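Local coordinates for protein esterase (Sinorhizobium meliloti 1021, PDB 4TX1) that acts as a carbohydrate acetylesterase of the SGNH-hydrolase family, probably also hydrolysing aryl esters, at residues 25-30 / 59-64; 77-82 / 123-128; 117-122 / 176-181; 145-150 / 201-206. All coordinates share one frame; numbering follows the deposited sequence.

Overall arrangement
From the N terminus, contact 1 closes the first loop, bringing the end of helix 22-25 and strand 27-28 to the turn after strand 53-59. It is complete before contact 2 opens. Contact 2 then joins the start of helix 78-89 to the end of helix 112-127, and contact 3 crosses it, running from the same helix 112-127 to helix 171-182. The three helices thereby form a row alongside the parallel sheet, with Leu122 meeting Ala79 between the two contacts. Contact 4 crosses contact 3 in turn, tying the loop after strand 140-145 to the segment before helix 205-223. Although far apart in sequence, contacts 1 and 4 meet where Tyr27 stacks on His202.

Contact 1: residues 25-30 / 59-64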
loop_
_atom_site.group_PDB
_atom_site.type_symbol
_atom_site.label_atom_id
_atom_site.label_comp_id
_atom_site.label_asym_id
_atom_site.label_seq_id
_atom_site.Cartn_x
_atom_site.Cartn_y
_atom_site.Cartn_z
ATOM N N TRP A 25 1.225 -20.772 -15.909
ATOM C CA TRP A 25 1.251 -21.699 -14.766
ATOM C C TRP A 25 0.990 -23.129 -15.274
ATOM O O TRP A 25 1.632 -24.062 -14.842
ATOM C CB TRP A 25 0.194 -21.312 -13.747
ATOM C CG TRP A 25 0.184 -22.094 -12.474
ATOM C CD1 TRP A 25 1.081 -21.986 -11.495
ATOM C CD2 TRP A 25 -0.773 -23.047 -12.044
ATOM N NE1 TRP A 25 0.759 -22.795 -10.447
ATOM C CE2 TRP A 25 -0.380 -23.480 -10.764
ATOM C CE3 TRP A 25 -1.939 -23.573 -12.606
ATOM C CZ2 TRP A 25 -1.096 -24.403 -10.028
ATOM C CZ3 TRP A 25 -2.696 -24.498 -11.846
ATOM C CH2 TRP A 25 -2.255 -24.900 -10.584
ATOM N N GLY A 26 0.008 -23.249 -16.155
ATOM C CA GLY A 26 -0.386 -24.580 -16.710
ATOM C C GLY A 26 -1.674 -25.108 -16.050
ATOM O O GLY A 26 -1.721 -26.167 -15.477
ATOM N N TYR A 27 -2.757 -24.367 -16.194
ATOM C CA TYR A 27 -4.050 -24.754 -15.642
ATOM C C TYR A 27 -4.801 -25.820 -16.439
ATOM O O TYR A 27 -5.121 -25.635 -17.562
ATOM C CB TYR A 27 -4.961 -23.533 -15.391
ATOM C CG TYR A 27 -6.121 -23.843 -14.494
ATOM C CD1 TYR A 27 -6.043 -23.633 -13.148
ATOM C CD2 TYR A 27 -7.304 -24.342 -14.985
ATOM C CE1 TYR A 27 -7.074 -23.967 -12.311
ATOM C CE2 TYR A 27 -8.347 -24.658 -14.147
ATOM C CZ TYR A 27 -8.218 -24.474 -12.811
ATOM O OH TYR A 27 -9.212 -24.762 -11.942
ATOM N N ASP A 28 -5.081 -26.928 -15.783
ATOM C CA ASP A 28 -5.802 -28.100 -16.415
ATOM C C ASP A 28 -7.253 -27.978 -15.968
ATOM O O ASP A 28 -7.648 -28.286 -14.812
ATOM C CB ASP A 28 -5.219 -29.399 -15.869
ATOM C CG ASP A 28 -6.104 -30.602 -16.198
ATOM O OD1 ASP A 28 -6.851 -30.522 -17.201
ATOM O OD2 ASP A 28 -6.068 -31.553 -15.412
ATOM N N ALA A 29 -8.070 -27.541 -16.876
ATOM C CA ALA A 29 -9.492 -27.347 -16.688
ATOM C C ALA A 29 -10.269 -28.661 -16.462
ATOM O O ALA A 29 -11.354 -28.620 -15.890
ATOM C CB ALA A 29 -10.042 -26.597 -17.880
ATOM N N THR A 30 -9.733 -29.764 -16.923
ATOM C CA THR A 30 -10.465 -31.070 -16.812
ATOM C C THR A 30 -10.367 -31.575 -15.411
ATOM O O THR A 30 -11.413 -31.828 -14.828
ATOM C CB THR A 30 -9.972 -32.164 -17.781
ATOM O OG1 THR A 30 -10.193 -31.732 -19.145
ATOM C CG2 THR A 30 -10.662 -33.613 -17.496
ATOM N N GLY A 59 4.342 -17.856 -14.037
ATOM C CA GLY A 59 2.933 -17.789 -14.323
ATOM C C GLY A 59 2.117 -17.821 -13.053
ATOM O O GLY A 59 2.181 -18.756 -12.239
ATOM N N LEU A 60 1.313 -16.811 -12.901
ATOM C CA LEU A 60 0.416 -16.616 -11.743
ATOM C C LEU A 60 -1.038 -16.617 -12.127
ATOM O O LEU A 60 -1.502 -15.809 -12.914
ATOM C CB LEU A 60 0.742 -15.262 -11.016
ATOM C CG LEU A 60 -0.161 -14.933 -9.808
ATOM C CD1 LEU A 60 0.175 -15.900 -8.664
ATOM C CD2 LEU A 60 0.083 -13.476 -9.312
ATOM N N ASN A 61 -1.802 -17.526 -11.540
ATOM C CA ASN A 61 -3.202 -17.624 -11.847
ATOM C C ASN A 61 -3.976 -16.302 -11.538
ATOM O O ASN A 61 -3.830 -15.774 -10.429
ATOM C CB ASN A 61 -3.877 -18.755 -11.143
ATOM C CG ASN A 61 -3.438 -20.137 -11.656
ATOM O OD1 ASN A 61 -2.524 -20.245 -12.482
ATOM N ND2 ASN A 61 -3.949 -21.192 -11.025
ATOM N N GLY A 62 -4.673 -15.785 -12.525
ATOM C CA GLY A 62 -5.454 -14.564 -12.453
ATOM C C GLY A 62 -4.666 -13.264 -12.712
ATOM O O GLY A 62 -5.188 -12.191 -12.552
ATOM N N ARG A 63 -3.404 -13.367 -13.039
ATOM C CA ARG A 63 -2.608 -12.184 -13.194
ATOM C C ARG A 63 -3.145 -11.320 -14.339
ATOM O O ARG A 63 -3.389 -11.835 -15.371
ATOM C CB ARG A 63 -1.164 -12.549 -13.494
ATOM C CG ARG A 63 -0.266 -11.381 -13.843
ATOM C CD ARG A 63 1.199 -11.754 -13.935
ATOM N NE ARG A 63 1.856 -11.831 -12.659
ATOM C CZ ARG A 63 2.858 -12.648 -12.371
ATOM N NH1 ARG A 63 3.268 -13.574 -13.218
ATOM N NH2 ARG A 63 3.395 -12.588 -11.199
ATOM N N THR A 64 -3.286 -10.020 -14.096
ATOM C CA THR A 64 -3.699 -9.049 -15.067
ATOM C C THR A 64 -2.450 -8.297 -15.563
ATOM O O THR A 64 -1.350 -8.413 -14.981
ATOM C CB THR A 64 -4.625 -8.015 -14.462
ATOM O OG1 THR A 64 -3.827 -7.131 -13.606
ATOM C CG2 THR A 64 -5.783 -8.685 -13.645
#
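Trp25 presents its indole to Asn61, whose amide stands almost upright on one ring face. The two planes are 85° apart, and ND2 lies 3.5 Å above the indole, displaced toward its rim. The amide oxygen takes the inner end of the same side chain, with OD1 3.2 Å from Trp25 CB. Because CG is anti to the backbone N (chi1 -175°), the five-membered ring also passes the backbone of Gly59, where CD1 comes to 3.5 Å from the Gly59 O. Gly26 then leaves the helix with positive phi and turns the chain toward Tyr27. There the Asn61 amide is met a second time: ND2 approaches the edge of the phenol ring, 3.9 Å from Tyr27 CD1. One amide thus touches two aromatic side chains, the face of one and the edge of the other, without a hydrogen bond to either. Beyond Tyr27 the chain turns away through an Asx turn at Asp28. On the other side, a type II turn from Leu60 to Arg63 carries Asn61. The contact joins the end of helix 22-25 and strand 27-28 to the loop that leaves strand 53-59, with Ser22 of the putative catalytic triad beside Asn61 and a second subunit packing on Trp25.

Contact 2: residues 77-82 / 123-128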
loop_
_atom_site.group_PDB
_atom_site.type_symbol
_atom_site.label_atom_id
_atom_site.label_comp_id
_atom_site.label_asym_id
_atom_site.label_seq_id
_atom_site.Cartn_x
_atom_site.Cartn_y
_atom_site.Cartn_z
ATOM N N ASN A 77 -1.689 -8.008 -9.750
ATOM C CA ASN A 77 -1.378 -6.894 -10.653
ATOM C C ASN A 77 0.008 -7.108 -11.280
ATOM O O ASN A 77 1.023 -7.146 -10.632
ATOM C CB ASN A 77 -1.383 -5.569 -9.820
ATOM C CG ASN A 77 -1.221 -4.320 -10.645
ATOM O OD1 ASN A 77 -1.955 -3.266 -10.342
ATOM N ND2 ASN A 77 -0.304 -4.297 -11.559
ATOM N N GLY A 78 0.004 -7.337 -12.604
ATOM C CA GLY A 78 1.255 -7.730 -13.223
ATOM C C GLY A 78 2.305 -6.657 -13.114
ATOM O O GLY A 78 3.455 -6.953 -12.909
ATOM N N ALA A 79 1.896 -5.411 -13.207
ATOM C CA ALA A 79 2.841 -4.317 -13.193
ATOM C C ALA A 79 3.426 -4.083 -11.813
ATOM O O ALA A 79 4.602 -3.761 -11.686
ATOM C CB ALA A 79 2.163 -3.064 -13.695
ATOM N N ARG A 80 2.640 -4.216 -10.758
ATOM C CA ARG A 80 3.162 -4.011 -9.395
ATOM C C ARG A 80 4.210 -5.036 -9.009
ATOM O O ARG A 80 5.179 -4.727 -8.348
ATOM C CB ARG A 80 2.019 -3.968 -8.348
ATOM C CG ARG A 80 2.595 -3.639 -6.943
ATOM C CD ARG A 80 1.401 -3.068 -6.091
ATOM N NE ARG A 80 0.229 -3.958 -6.200
ATOM C CZ ARG A 80 -0.974 -3.610 -6.492
ATOM N NH1 ARG A 80 -1.299 -2.278 -6.621
ATOM N NH2 ARG A 80 -1.911 -4.573 -6.570
ATOM N N VAL A 81 3.999 -6.281 -9.448
ATOM C CA VAL A 81 4.835 -7.410 -9.162
ATOM C C VAL A 81 6.095 -7.462 -10.033
ATOM O O VAL A 81 7.150 -7.980 -9.624
ATOM C CB VAL A 81 4.048 -8.697 -9.114
ATOM C CG1 VAL A 81 4.970 -9.941 -8.996
ATOM C CG2 VAL A 81 3.024 -8.620 -7.975
ATOM N N LEU A 82 5.998 -6.962 -11.233
ATOM C CA LEU A 82 7.069 -7.308 -12.192
ATOM C C LEU A 82 8.475 -6.847 -11.788
ATOM O O LEU A 82 9.396 -7.620 -11.884
ATOM C CB LEU A 82 6.730 -6.729 -13.567
ATOM C CG LEU A 82 7.775 -6.935 -14.666
ATOM C CD1 LEU A 82 7.962 -8.417 -14.955
ATOM C CD2 LEU A 82 7.384 -6.184 -15.929
ATOM N N VAL A 123 6.211 -3.263 -20.626
ATOM C CA VAL A 123 7.417 -3.079 -21.465
ATOM C C VAL A 123 8.265 -1.985 -20.838
ATOM O O VAL A 123 9.484 -2.107 -20.732
ATOM C CB VAL A 123 7.044 -2.752 -22.939
ATOM C CG1 VAL A 123 8.329 -2.376 -23.699
ATOM C CG2 VAL A 123 6.332 -3.996 -23.516
ATOM N N ASN A 124 7.637 -0.871 -20.506
ATOM C CA ASN A 124 8.400 0.261 -19.922
ATOM C C ASN A 124 9.081 -0.079 -18.581
ATOM O O ASN A 124 10.178 0.407 -18.312
ATOM C CB ASN A 124 7.467 1.471 -19.753
ATOM C CG ASN A 124 7.146 2.125 -21.111
ATOM O OD1 ASN A 124 8.071 2.298 -21.963
ATOM N ND2 ASN A 124 5.878 2.431 -21.348
ATOM N N LEU A 125 8.429 -0.936 -17.762
ATOM C CA LEU A 125 9.039 -1.406 -16.518
ATOM C C LEU A 125 10.314 -2.168 -16.800
ATOM O O LEU A 125 11.280 -2.081 -16.033
ATOM C CB LEU A 125 8.028 -2.241 -15.671
ATOM C CG LEU A 125 6.941 -1.365 -15.048
ATOM C CD1 LEU A 125 5.844 -2.345 -14.539
ATOM C CD2 LEU A 125 7.493 -0.494 -13.905
ATOM N N VAL A 126 10.353 -2.965 -17.872
ATOM C CA VAL A 126 11.535 -3.710 -18.223
ATOM C C VAL A 126 12.638 -2.692 -18.667
ATOM O O VAL A 126 13.816 -2.791 -18.195
ATOM C CB VAL A 126 11.287 -4.734 -19.353
ATOM C CG1 VAL A 126 12.602 -5.369 -19.753
ATOM C CG2 VAL A 126 10.290 -5.819 -18.878
ATOM N N ARG A 127 12.240 -1.784 -19.521
ATOM C CA ARG A 127 13.191 -0.908 -20.145
ATOM C C ARG A 127 13.792 0.059 -19.161
ATOM O O ARG A 127 14.867 0.553 -19.367
ATOM C CB ARG A 127 12.523 -0.188 -21.272
ATOM C CG ARG A 127 12.041 -1.153 -22.332
ATOM C CD ARG A 127 12.710 -0.868 -23.615
ATOM N NE ARG A 127 12.629 -1.903 -24.623
ATOM C CZ ARG A 127 11.901 -1.780 -25.706
ATOM N NH1 ARG A 127 11.133 -0.735 -25.862
ATOM N NH2 ARG A 127 11.932 -2.710 -26.618
ATOM N N ARG A 128 13.071 0.327 -18.099
ATOM C CA ARG A 128 13.583 1.259 -17.057
ATOM C C ARG A 128 14.025 0.647 -15.770
ATOM O O ARG A 128 14.277 1.401 -14.847
ATOM C CB ARG A 128 12.562 2.334 -16.739
ATOM C CG ARG A 128 12.038 3.125 -17.958
ATOM C CD ARG A 128 13.142 3.841 -18.685
ATOM N NE ARG A 128 13.370 5.254 -18.297
ATOM C CZ ARG A 128 14.572 5.899 -18.289
ATOM N NH1 ARG A 128 15.711 5.215 -18.550
ATOM N NH2 ARG A 128 14.665 7.206 -17.868
#
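Leu125 and Leu82 carry this contact, their side chains slanting past each other between two helical segments that run nearly parallel, 13° apart. Leu125 reaches across with CG anti to its carbonyl carbon (chi1 -72°), and this sends CD1 over the first turn of helix 78-89. There the methyl meets both backbone and side chain: it lies 3.4 Å from Ala79 O and 3.8 Å from Ala79 CB. Leu82 comes from the other helix, nearer the central sheet. Its CD2 branch lies against the root of Leu125, 4.0 Å from Leu125 CB, and continues to the neighbouring valine, where it is 4.2 Å from Val126 CG2. One methyl thus touches two successive residues of helix 112-127. The axes of the two short segments approach to 10.2 Å. Leu82 and Val126 both rest on Phe97 of strand 94-98, placing the pair of helices together on the central sheet. No hydrogen bond or charge pair links the two segments; methyl groups, and a methyl against a carbonyl oxygen, make up the interface, so cohesion comes from close fit and the burial of apolar surface, without directional bonds between the segments.

Contact 3: residues 117-122 / 176-181; sequences KGIERL and RDLADE
Leu178 splays its two methyl groups over the helical turn of Ile119 and Glu120. Its CG stands anti to the backbone N (chi1 -172°), extending the branched end toward helix 112-127. CD2 goes to the backbone and the isoleucine: it lies 3.6 Å from Glu120 N and 3.7 Å from Ile119 CG2. The other branch takes the glutamate, with CD1 at 3.9 Å from Glu120 CB and running close to the aliphatic part of that side chain, which it meets at about a right angle. The leucine thus fills the buried side of the interface, while the glutamate's stem roofs it toward solvent.

Beyond the stem the chemistry changes. The extended Glu120 chain delivers its carboxylate to Lys117, one turn earlier, in a salt bridge of 2.6 Å between NZ and OE2. The ammonium meets OE2 on its syn side, 31° out of the carboxylate plane. The other oxygen faces Glu181 across the groove, OE1 to OE1 at 3.8 Å, with the two carboxylates turned nearly perpendicular. That like-charged approach is probably eased by Lys117, whose NZ is 6.7 Å from Glu181 OE1, and by the exposed setting of Glu181.

The segments 117-122 and 176-181 cross at -30°, their axes 10.6 Å apart at the closest. Helix 112-127 connects strands 94-98 and 140-145, and helix 171-182 leads into the next strand, 185-188. Such neighbouring, similarly directed helices on one face of a parallel sheet are the product of successive beta-alpha-beta crossovers, as in the three-layer alpha/beta/alpha fold of SGNH hydrolases.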
loop_
_atom_site.group_PDB
_atom_site.type_symbol
_atom_site.label_atom_id
_atom_site.label_comp_id
_atom_site.label_asym_id
_atom_site.label_seq_id
_atom_site.Cartn_x
_atom_site.Cartn_y
_atom_site.Cartn_z
ATOM N N LYS A 117 -2.626 -1.341 -23.255
ATOM C CA LYS A 117 -2.012 -0.318 -22.405
ATOM C C LYS A 117 -1.256 -0.924 -21.231
ATOM O O LYS A 117 -0.220 -0.406 -20.831
ATOM C CB LYS A 117 -3.056 0.638 -21.898
ATOM C CG LYS A 117 -3.642 1.500 -22.986
ATOM C CD LYS A 117 -2.591 2.342 -23.745
ATOM C CE LYS A 117 -1.929 3.375 -22.881
ATOM N NZ LYS A 117 -0.865 4.207 -23.618
ATOM N N GLY A 118 -1.800 -1.996 -20.645
ATOM C CA GLY A 118 -1.100 -2.685 -19.548
ATOM C C GLY A 118 0.199 -3.303 -20.068
ATOM O O GLY A 118 1.259 -3.233 -19.408
ATOM N N ILE A 119 0.169 -3.951 -21.251
ATOM C CA ILE A 119 1.434 -4.489 -21.779
ATOM C C ILE A 119 2.463 -3.391 -22.011
ATOM O O ILE A 119 3.658 -3.574 -21.728
ATOM C CB ILE A 119 1.187 -5.254 -23.114
ATOM C CG1 ILE A 119 0.272 -6.491 -22.893
ATOM C CG2 ILE A 119 2.515 -5.682 -23.743
ATOM C CD1 ILE A 119 0.835 -7.589 -22.003
ATOM N N GLU A 120 1.998 -2.262 -22.514
ATOM C CA GLU A 120 2.836 -1.085 -22.665
ATOM C C GLU A 120 3.551 -0.680 -21.392
ATOM O O GLU A 120 4.755 -0.414 -21.364
ATOM C CB GLU A 120 2.083 0.034 -23.314
ATOM C CG GLU A 120 2.927 1.276 -23.599
ATOM C CD GLU A 120 2.134 2.327 -24.331
ATOM O OE1 GLU A 120 2.766 3.116 -25.028
ATOM O OE2 GLU A 120 0.911 2.415 -24.220
ATOM N N ARG A 121 2.805 -0.688 -20.320
ATOM C CA ARG A 121 3.395 -0.391 -19.029
ATOM C C ARG A 121 4.457 -1.441 -18.628
ATOM O O ARG A 121 5.481 -1.079 -18.178
ATOM C CB ARG A 121 2.324 -0.283 -17.965
ATOM C CG ARG A 121 2.875 -0.133 -16.578
ATOM C CD ARG A 121 3.513 1.208 -16.345
ATOM N NE ARG A 121 3.763 1.409 -14.942
ATOM C CZ ARG A 121 4.833 1.963 -14.441
ATOM N NH1 ARG A 121 5.785 2.385 -15.216
ATOM N NH2 ARG A 121 4.936 2.022 -13.152
ATOM N N LEU A 122 4.155 -2.732 -18.816
ATOM C CA LEU A 122 5.084 -3.771 -18.523
ATOM C C LEU A 122 6.367 -3.591 -19.341
ATOM O O LEU A 122 7.465 -3.768 -18.841
ATOM C CB LEU A 122 4.476 -5.172 -18.726
ATOM C CG LEU A 122 3.242 -5.470 -17.860
ATOM C CD1 LEU A 122 2.741 -6.889 -18.204
ATOM C CD2 LEU A 122 3.499 -5.358 -16.365
ATOM N N ARG A 176 0.383 -6.748 -31.772
ATOM C CA ARG A 176 1.342 -6.678 -32.869
ATOM C C ARG A 176 1.719 -5.225 -33.182
ATOM O O ARG A 176 2.896 -4.928 -33.391
ATOM C CB ARG A 176 0.735 -7.334 -34.140
ATOM C CG ARG A 176 1.675 -7.336 -35.372
ATOM C CD ARG A 176 0.983 -7.884 -36.627
ATOM N NE ARG A 176 0.498 -9.245 -36.471
ATOM C CZ ARG A 176 -0.789 -9.631 -36.366
ATOM N NH1 ARG A 176 -1.814 -8.768 -36.501
ATOM N NH2 ARG A 176 -1.051 -10.930 -36.185
ATOM N N ASP A 177 0.711 -4.354 -33.225
ATOM C CA ASP A 177 0.879 -2.876 -33.452
ATOM C C ASP A 177 1.774 -2.296 -32.356
ATOM O O ASP A 177 2.719 -1.583 -32.615
ATOM C CB ASP A 177 -0.411 -2.145 -33.473
ATOM C CG ASP A 177 -1.255 -2.395 -34.725
ATOM O OD1 ASP A 177 -0.804 -3.008 -35.677
ATOM O OD2 ASP A 177 -2.425 -2.001 -34.649
ATOM N N LEU A 178 1.514 -2.666 -31.093
ATOM C CA LEU A 178 2.389 -2.223 -29.976
ATOM C C LEU A 178 3.820 -2.647 -30.083
ATOM O O LEU A 178 4.748 -1.852 -29.831
ATOM C CB LEU A 178 1.731 -2.645 -28.603
ATOM C CG LEU A 178 2.450 -2.063 -27.380
ATOM C CD1 LEU A 178 2.205 -0.581 -27.197
ATOM C CD2 LEU A 178 2.108 -2.857 -26.042
ATOM N N ALA A 179 4.065 -3.923 -30.443
ATOM C CA ALA A 179 5.365 -4.515 -30.545
ATOM C C ALA A 179 6.149 -3.722 -31.574
ATOM O O ALA A 179 7.318 -3.396 -31.362
ATOM C CB ALA A 179 5.255 -5.975 -30.948
ATOM N N ASP A 180 5.446 -3.399 -32.647
ATOM C CA ASP A 180 6.084 -2.599 -33.740
ATOM C C ASP A 180 6.446 -1.184 -33.252
ATOM O O ASP A 180 7.559 -0.722 -33.492
ATOM C CB ASP A 180 5.142 -2.579 -34.966
ATOM C CG ASP A 180 5.788 -1.877 -36.193
ATOM O OD1 ASP A 180 7.019 -2.068 -36.448
ATOM O OD2 ASP A 180 5.074 -1.120 -36.862
ATOM N N GLU A 181 5.544 -0.550 -32.513
ATOM C CA GLU A 181 5.698 0.799 -31.947
ATOM C C GLU A 181 6.836 0.842 -30.960
ATOM O O GLU A 181 7.678 1.728 -31.005
ATOM C CB GLU A 181 4.373 1.228 -31.388
ATOM C CG GLU A 181 4.304 2.629 -30.811
ATOM C CD GLU A 181 3.125 2.752 -29.840
ATOM O OE1 GLU A 181 3.314 3.392 -28.765
ATOM O OE2 GLU A 181 2.024 2.158 -30.145
#

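Contact 4: residues 145-150 / 201-206; sequences SPPPLC and VHLDAE
Val201, which packs against Leu149 across the contact, also lays its CG1 methyl over one face of the adjacent His202 imidazole, 3.7 Å above the plane and displaced toward the rim. Tyr27 stacks on the same ring. Its two nitrogens are also engaged: ND1 of His202 is hydrogen-bonded to Asp199 and NE2 more weakly to Ser22. The other ring of the contact is that of Pro147, whose outer carbon, CG, meets Leu203 CD2 at 3.7 Å. The leucine crosses the proline at about a right angle, with its second methyl, CD1, a little farther from the same CG, at 4.2 Å.

Leu149 and Val201 meet differently, lying side by side and pointing the same way, with CD2 of the leucine 4.0 Å from CG2 of the valine. The valine can serve two neighbours because its branches diverge: CG2, anti to the backbone N, goes to Leu149, while CG1 goes to the imidazole.

Ser22, His202 and Asp199 have the geometry of a Ser-His-Asp charge relay, consistent with the catalytic triad of SGNH hydrolases, in which aspartate and histidine lie on one loop near the C-terminal end. Here that loop is backed by the proline-rich chain leaving strand 140-145, and hydrophobic residues on both sides of His202 make the contact.

Between the two apolar pairs the backbones are bridged by a water. It donates to Pro147 O at 2.8 Å and to Val201 O at 3.0 Å, spending both hydrogens on carbonyls that converge on it from the two segments. Past Leu203, Asp204 N-caps helix 205-223 by accepting from the backbone N of Asn207.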
loop_
_atom_site.group_PDB
_atom_site.type_symbol
_atom_site.label_atom_id
_atom_site.label_comp_id
_atom_site.label_asym_id
_atom_site.label_seq_id
_atom_site.Cartn_x
_atom_site.Cartn_y
_atom_site.Cartn_z
ATOM N N SER A 145 0.384 -12.603 -27.768
ATOM C CA SER A 145 -1.045 -12.458 -27.578
ATOM C C SER A 145 -1.553 -13.893 -27.179
ATOM O O SER A 145 -1.170 -14.917 -27.812
ATOM C CB SER A 145 -1.817 -11.874 -28.762
ATOM O OG SER A 145 -1.515 -12.726 -29.890
ATOM N N PRO A 146 -2.348 -13.980 -26.091
ATOM C CA PRO A 146 -2.741 -15.294 -25.644
ATOM C C PRO A 146 -3.817 -15.833 -26.662
ATOM O O PRO A 146 -4.515 -15.064 -27.341
ATOM C CB PRO A 146 -3.428 -15.043 -24.283
ATOM C CG PRO A 146 -3.904 -13.607 -24.395
ATOM C CD PRO A 146 -2.794 -12.909 -25.184
ATOM N N PRO A 147 -3.960 -17.166 -26.707
ATOM C CA PRO A 147 -5.077 -17.699 -27.501
ATOM C C PRO A 147 -6.385 -17.149 -27.049
ATOM O O PRO A 147 -6.665 -17.026 -25.832
ATOM C CB PRO A 147 -4.953 -19.205 -27.290
ATOM C CG PRO A 147 -3.570 -19.445 -26.945
ATOM C CD PRO A 147 -3.136 -18.243 -26.157
ATOM N N PRO A 148 -7.205 -16.666 -27.979
ATOM C CA PRO A 148 -8.398 -16.003 -27.574
ATOM C C PRO A 148 -9.498 -16.860 -26.929
ATOM O O PRO A 148 -9.527 -18.073 -27.103
ATOM C CB PRO A 148 -8.939 -15.367 -28.831
ATOM C CG PRO A 148 -8.199 -16.003 -29.917
ATOM C CD PRO A 148 -6.954 -16.591 -29.427
ATOM N N LEU A 149 -10.358 -16.211 -26.164
ATOM C CA LEU A 149 -11.401 -16.856 -25.420
ATOM C C LEU A 149 -12.390 -17.489 -26.399
ATOM O O LEU A 149 -12.537 -16.983 -27.552
ATOM C CB LEU A 149 -12.215 -15.992 -24.455
ATOM C CG LEU A 149 -11.539 -15.114 -23.370
ATOM C CD1 LEU A 149 -12.343 -15.090 -22.118
ATOM C CD2 LEU A 149 -10.081 -15.321 -23.248
ATOM N N CYS A 150 -12.980 -18.584 -25.965
ATOM C CA CYS A 150 -14.101 -19.196 -26.733
ATOM C C CYS A 150 -15.364 -19.266 -25.905
ATOM O O CYS A 150 -15.356 -19.076 -24.690
ATOM C CB CYS A 150 -13.692 -20.568 -27.293
ATOM S SG CYS A 150 -13.447 -21.823 -26.042
ATOM N N VAL A 201 -11.371 -20.251 -21.459
ATOM C CA VAL A 201 -10.175 -19.423 -21.260
ATOM C C VAL A 201 -8.865 -20.187 -21.151
ATOM O O VAL A 201 -7.843 -19.681 -21.566
ATOM C CB VAL A 201 -10.428 -18.487 -20.022
ATOM C CG1 VAL A 201 -10.479 -19.269 -18.729
ATOM C CG2 VAL A 201 -9.322 -17.377 -19.912
ATOM N N HIS A 202 -8.888 -21.407 -20.601
ATOM C CA HIS A 202 -7.699 -22.181 -20.404
ATOM C C HIS A 202 -7.257 -22.966 -21.642
ATOM O O HIS A 202 -8.018 -23.060 -22.620
ATOM C CB HIS A 202 -7.912 -23.090 -19.215
ATOM C CG HIS A 202 -7.929 -22.308 -17.916
ATOM N ND1 HIS A 202 -9.031 -22.241 -17.088
ATOM C CD2 HIS A 202 -6.995 -21.476 -17.405
ATOM C CE1 HIS A 202 -8.736 -21.419 -16.066
ATOM N NE2 HIS A 202 -7.501 -20.953 -16.227
ATOM N N LEU A 203 -6.066 -23.490 -21.561
ATOM C CA LEU A 203 -5.494 -24.399 -22.618
ATOM C C LEU A 203 -5.361 -25.803 -22.063
ATOM O O LEU A 203 -4.798 -26.052 -20.980
ATOM C CB LEU A 203 -4.135 -23.890 -23.059
ATOM C CG LEU A 203 -4.006 -22.443 -23.568
ATOM C CD1 LEU A 203 -2.558 -22.079 -23.867
ATOM C CD2 LEU A 203 -4.934 -22.172 -24.763
ATOM N N ASP A 204 -5.763 -26.818 -22.843
ATOM C CA ASP A 204 -5.449 -28.152 -22.431
ATOM C C ASP A 204 -3.979 -28.433 -22.644
ATOM O O ASP A 204 -3.230 -27.544 -23.043
ATOM C CB ASP A 204 -6.437 -29.131 -23.156
ATOM C CG ASP A 204 -6.189 -29.244 -24.633
ATOM O OD1 ASP A 204 -5.120 -28.869 -25.142
ATOM O OD2 ASP A 204 -7.085 -29.865 -25.244
ATOM N N ALA A 205 -3.516 -29.667 -22.333
ATOM C CA ALA A 205 -2.070 -29.973 -22.323
ATOM C C ALA A 205 -1.434 -29.836 -23.675
ATOM O O ALA A 205 -0.330 -29.281 -23.858
ATOM C CB ALA A 205 -1.735 -31.335 -21.675
ATOM N N GLU A 206 -2.107 -30.375 -24.673
ATOM C CA GLU A 206 -1.524 -30.278 -26.007
ATOM C C GLU A 206 -1.482 -28.850 -26.473
ATOM O O GLU A 206 -0.513 -28.490 -27.178
ATOM C CB GLU A 206 -2.402 -31.119 -26.980
ATOM C CG GLU A 206 -1.952 -31.052 -28.421
ATOM C CD GLU A 206 -0.476 -31.232 -28.719
ATOM O OE1 GLU A 206 0.307 -31.926 -27.986
ATOM O OE2 GLU A 206 -0.116 -30.633 -29.817
HETATM O O HOH W 1 -7.223 -17.155 -23.052
#